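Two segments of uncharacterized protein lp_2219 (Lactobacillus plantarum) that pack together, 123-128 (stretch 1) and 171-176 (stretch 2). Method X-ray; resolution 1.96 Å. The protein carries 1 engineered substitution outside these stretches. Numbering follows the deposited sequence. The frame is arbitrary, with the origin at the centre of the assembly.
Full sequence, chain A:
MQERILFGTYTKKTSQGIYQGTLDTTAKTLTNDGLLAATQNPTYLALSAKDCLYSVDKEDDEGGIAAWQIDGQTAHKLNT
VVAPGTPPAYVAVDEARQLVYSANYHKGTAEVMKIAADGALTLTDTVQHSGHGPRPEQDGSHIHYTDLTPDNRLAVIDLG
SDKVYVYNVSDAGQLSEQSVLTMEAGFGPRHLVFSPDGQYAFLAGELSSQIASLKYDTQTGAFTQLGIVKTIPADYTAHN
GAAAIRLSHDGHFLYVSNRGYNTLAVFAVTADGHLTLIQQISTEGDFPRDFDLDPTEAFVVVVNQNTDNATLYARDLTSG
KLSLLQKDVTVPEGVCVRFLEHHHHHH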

# COMPACT_ATOMS: atom_id res chain seq x y z
N LEU A 123 2.68 -12.74 17.80
CA LEU A 123 2.04 -11.48 18.15
C LEU A 123 2.66 -10.87 19.41
O LEU A 123 2.92 -11.57 20.38
N THR A 124 2.89 -9.56 19.38
CA THR A 124 3.47 -8.87 20.53
C THR A 124 2.60 -7.72 21.05
O THR A 124 2.55 -7.48 22.25
N ASP A 125 1.92 -7.02 20.15
CA ASP A 125 1.11 -5.88 20.57
C ASP A 125 -0.06 -5.58 19.63
O ASP A 125 0.03 -5.79 18.42
N THR A 126 -1.16 -5.11 20.20
CA THR A 126 -2.35 -4.73 19.44
C THR A 126 -2.82 -3.40 20.01
O THR A 126 -3.30 -3.33 21.15
N VAL A 127 -2.66 -2.34 19.23
CA VAL A 127 -3.06 -1.01 19.65
C VAL A 127 -4.47 -0.69 19.14
O VAL A 127 -4.72 -0.75 17.94
N GLN A 128 -5.37 -0.37 20.06
CA GLN A 128 -6.75 -0.06 19.71
C GLN A 128 -7.00 1.44 19.60
O GLN A 128 -6.63 2.21 20.49
N ASP A 171 12.12 -2.43 21.01
CA ASP A 171 12.73 -3.64 20.46
C ASP A 171 11.83 -4.85 20.66
O ASP A 171 11.78 -5.75 19.82
N ALA A 172 11.13 -4.87 21.79
CA ALA A 172 10.25 -5.98 22.14
C ALA A 172 9.00 -6.04 21.27
O ALA A 172 8.28 -7.04 21.28
N GLY A 173 8.73 -4.96 20.54
CA GLY A 173 7.57 -4.95 19.67
C GLY A 173 6.31 -4.25 20.16
O GLY A 173 5.21 -4.75 19.91
N GLN A 174 6.45 -3.13 20.85
CA GLN A 174 5.29 -2.37 21.32
C GLN A 174 5.35 -0.96 20.78
O GLN A 174 6.43 -0.44 20.49
N LEU A 175 4.19 -0.32 20.66
CA LEU A 175 4.12 1.04 20.16
C LEU A 175 3.77 2.00 21.29
O LEU A 175 3.11 1.62 22.26
N SER A 176 4.23 3.24 21.17
CA SER A 176 3.95 4.28 22.15
C SER A 176 3.83 5.58 21.36
O SER A 176 4.74 5.92 20.60

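What stands out in this contact is that two nearly parallel segments, their end-to-end directions 7° apart, are held largely by side chains of stretch 1 reaching the backbone of stretch 2, with two waters bridging the stretches as well. No backbone-to-backbone hydrogen bond joins them, and the summed buried surface is a modest 246 Å².

D125 does the clearest polar work. Its CA-to-CB bond points toward stretch 2, and with chi1 in t and chi2 at 30° the carboxylate reaches the backbone of L175: L175 N donates to D125 OD2 at 3.2 Å, with a nearly straight N-H...O angle of 162°. The same oxygen accepts a hydrogen bond from water 2, 2.7 Å from D125 OD2, and that water also donates to L175 O at 2.7 Å. One carboxylate oxygen thus serves both polar groups of the L175 backbone, the NH directly and the carbonyl through water.

T124, also pointing toward its partner, adopts p, which sets T124 OG1 2.8 Å from G173 O; the hydroxyl has another acceptor within reach, so whether its proton goes to G173 O is open. The methyl of T124 lies against the carbonyl of A172, T124 CG2 to A172 O being 3.6 Å. G173 is fitted to this place twice over: an ideal CB would sit 2.6 Å from T124 OG1, a clash, and its phi/psi of 100/39 would jam that CB against the preceding carbonyl.

The CA-to-CB bond of Q174 points sideways, with chi1 m and chi2 off-well at 97°, and its amide meets stretch 1 through water 1, which accepts from Q174 NE2 and donates to T124 O, each at 2.8 Å.

Farther along, the contact turns apolar. V127 (t) and L175 (m, t) both point toward each other's stretch, and V127 CG2 meets L175 CD1 at 3.9 Å. T126 and S176 point away.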

# COMPACT_ATOMS: atom_id res chain seq x y z
CB LEU A 123 0.55 -11.71 18.39
CG LEU A 123 -0.31 -10.50 18.77
CD1 LEU A 123 -0.39 -9.53 17.60
CD2 LEU A 123 -1.71 -10.98 19.16
CB THR A 124 4.87 -8.28 20.22
OG1 THR A 124 4.80 -7.42 19.08
CG2 THR A 124 5.88 -9.40 19.96
CB ASP A 125 2.03 -4.66 20.67
CG ASP A 125 1.40 -3.48 21.41
OD1 ASP A 125 0.55 -3.70 22.30
OD2 ASP A 125 1.79 -2.33 21.11
CB THR A 126 -3.49 -5.77 19.59
OG1 THR A 126 -3.04 -7.05 19.14
CG2 THR A 126 -4.70 -5.35 18.76
CB VAL A 127 -2.07 0.05 19.12
CG1 VAL A 127 -2.56 1.45 19.45
CG2 VAL A 127 -0.70 -0.19 19.74
CB GLN A 128 -7.71 -0.65 20.76
CG GLN A 128 -9.19 -0.41 20.46
CD GLN A 128 -9.66 -1.14 19.21
OE1 GLN A 128 -9.63 -2.37 19.15
NE2 GLN A 128 -10.09 -0.39 18.21
CB ASP A 171 14.08 -3.92 21.12
CG ASP A 171 15.11 -2.84 20.85
OD1 ASP A 171 14.94 -2.09 19.87
OD2 ASP A 171 16.10 -2.77 21.61
CB ALA A 172 9.85 -5.88 23.61
CB GLN A 174 5.22 -2.31 22.84
CG GLN A 174 5.04 -3.63 23.54
CD GLN A 174 6.35 -4.21 24.03
OE1 GLN A 174 7.28 -3.46 24.35
NE2 GLN A 174 6.43 -5.53 24.10
CB LEU A 175 3.04 1.15 19.07
CG LEU A 175 3.09 0.14 17.91
CD1 LEU A 175 1.96 0.45 16.94
CD2 LEU A 175 4.43 0.22 17.20
CB SER A 176 5.07 4.37 23.18
OG SER A 176 4.63 5.09 24.33
O HOH W 1 4.95 -7.90 23.66
O HOH W 2 1.63 -0.54 23.07